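Local coordinates for protein probable exosome complex exonuclease 1 (Archaeoglobus fulgidus, PDB 3M7N) that probably degrades RNA from its 3' end as the catalytic subunit of the archaeal exosome, and may also add heteromeric RNA tails, at residues E[143-148]-E[157-162]. The protein carries 1 engineered substitution. Numbering follows the deposited sequence.
Sequences AASVAL and GMITSV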
loop_
_atom_site.group_PDB
_atom_site.type_symbol
_atom_site.label_atom_id
_atom_site.label_comp_id
_atom_site.label_asym_id
_atom_site.label_seq_id
_atom_site.Cartn_x
_atom_site.Cartn_y
_atom_site.Cartn_z
ATOM N N ALA E 143 -14.153 -27.991 0.670
ATOM C CA ALA E 143 -14.500 -27.405 1.961
ATOM C C ALA E 143 -15.179 -26.063 1.747
ATOM O O ALA E 143 -16.173 -25.739 2.404
ATOM C CB ALA E 143 -13.275 -27.265 2.833
ATOM N N ALA E 144 -14.681 -25.294 0.784
ATOM C CA ALA E 144 -15.273 -23.981 0.537
ATOM C C ALA E 144 -16.741 -24.036 0.071
ATOM O O ALA E 144 -17.553 -23.211 0.495
ATOM C CB ALA E 144 -14.424 -23.184 -0.422
ATOM N N SER E 145 -17.083 -25.003 -0.786
ATOM C CA SER E 145 -18.462 -25.139 -1.278
ATOM C C SER E 145 -19.394 -25.539 -0.147
ATOM O O SER E 145 -20.541 -25.091 -0.082
ATOM C CB SER E 145 -18.555 -26.154 -2.438
ATOM O OG SER E 145 -19.824 -26.100 -3.106
ATOM N N VAL E 146 -18.896 -26.389 0.751
ATOM C CA VAL E 146 -19.663 -26.745 1.946
ATOM C C VAL E 146 -19.900 -25.489 2.785
ATOM O O VAL E 146 -21.046 -25.191 3.148
ATOM C CB VAL E 146 -18.986 -27.866 2.787
ATOM C CG1 VAL E 146 -19.664 -28.009 4.152
ATOM C CG2 VAL E 146 -19.030 -29.177 2.047
ATOM N N ALA E 147 -18.826 -24.735 3.044
ATOM C CA ALA E 147 -18.930 -23.490 3.822
ATOM C C ALA E 147 -19.902 -22.486 3.201
ATOM O O ALA E 147 -20.690 -21.841 3.902
ATOM C CB ALA E 147 -17.554 -22.850 4.043
ATOM N N LEU E 148 -19.842 -22.356 1.880
ATOM C CA LEU E 148 -20.762 -21.468 1.180
ATOM C C LEU E 148 -22.200 -21.904 1.417
ATOM O O LEU E 148 -23.070 -21.071 1.703
ATOM C CB LEU E 148 -20.433 -21.399 -0.316
ATOM C CG LEU E 148 -19.185 -20.564 -0.675
ATOM C CD1 LEU E 148 -18.754 -20.764 -2.116
ATOM C CD2 LEU E 148 -19.402 -19.077 -0.383
ATOM N N GLY E 157 -25.433 -24.412 -8.008
ATOM C CA GLY E 157 -25.329 -25.765 -7.529
ATOM C C GLY E 157 -24.045 -25.867 -6.735
ATOM O O GLY E 157 -23.484 -24.867 -6.332
ATOM N N MET E 158 -23.561 -27.077 -6.533
ATOM C CA MET E 158 -22.399 -27.272 -5.710
ATOM C C MET E 158 -21.119 -27.411 -6.519
ATOM O O MET E 158 -21.138 -27.708 -7.710
ATOM C CB MET E 158 -22.614 -28.493 -4.821
ATOM C CG MET E 158 -23.419 -28.158 -3.563
ATOM S SD MET E 158 -22.234 -27.950 -2.239
ATOM C CE MET E 158 -20.971 -29.033 -2.908
ATOM N N ILE E 159 -20.001 -27.197 -5.851
ATOM C CA ILE E 159 -18.725 -27.297 -6.491
ATOM C C ILE E 159 -18.042 -28.507 -5.886
ATOM O O ILE E 159 -17.951 -28.633 -4.669
ATOM C CB ILE E 159 -17.890 -26.011 -6.245
ATOM C CG1 ILE E 159 -18.405 -24.863 -7.117
ATOM C CG2 ILE E 159 -16.438 -26.255 -6.527
ATOM C CD1 ILE E 159 -18.252 -25.103 -8.622
ATOM N N THR E 160 -17.571 -29.408 -6.731
ATOM C CA THR E 160 -16.962 -30.618 -6.227
ATOM C C THR E 160 -15.671 -30.862 -6.990
ATOM O O THR E 160 -15.591 -30.648 -8.203
ATOM C CB THR E 160 -17.940 -31.838 -6.344
ATOM O OG1 THR E 160 -19.211 -31.502 -5.763
ATOM C CG2 THR E 160 -17.358 -33.075 -5.652
ATOM N N SER E 161 -14.658 -31.330 -6.296
ATOM C CA SER E 161 -13.339 -31.268 -6.872
ATOM C C SER E 161 -12.494 -32.490 -6.530
ATOM O O SER E 161 -12.497 -32.949 -5.387
ATOM C CB SER E 161 -12.665 -29.963 -6.394
ATOM O OG SER E 161 -11.306 -29.902 -6.776
ATOM N N VAL E 162 -11.784 -33.010 -7.530
ATOM C CA VAL E 162 -10.748 -34.015 -7.332
ATOM C C VAL E 162 -9.706 -33.896 -8.434
ATOM O O VAL E 162 -10.000 -33.409 -9.520
ATOM C CB VAL E 162 -11.271 -35.472 -7.519
ATOM C CG1 VAL E 162 -10.753 -36.385 -6.415
ATOM C CG2 VAL E 162 -12.760 -35.514 -7.650
#
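The backbone N of I159 donates a nearly straight hydrogen bond to OG of S145 (3.0 Å, 165°), a compact example of a helix side chain serving a strand amide that points away from the paired strand. Strand 185-194 pairs with the backbones of M158 and T160, whereas the amide of I159, between them, faces the helix. The hydroxyl is directed toward the strand by its torsion: with chi1 at -168°, OG extends opposite the serine's own N.

M158 closes over the same hydroxyl. Its chain, bent at chi2 and chi3, folds back alongside the helix, bringing both SD and CE to 3.2 Å from OG of S145, and the thioether helps to cover the buried hydroxyl. I159 adds its CB, 3.7 Å from OG of S145, while the end of its side chain leads away from this helix; S145 and I159 both also touch F109 of helix 96-110. Replacing S145 by an alanine would probably leave the buried amide of I159 without its acceptor and open a small gap under the methyl of M158.

Further along, the N of S161 is hydrogen-bonded to OD1 of N142, on helix 136-150. The contact thus packs that helix against the first residues of strand 158-167, between the mixed sheet that holds strand 41-47, touched by A143 and V146, and the antiparallel sheet of strand 158-167, in the RNase PH fold.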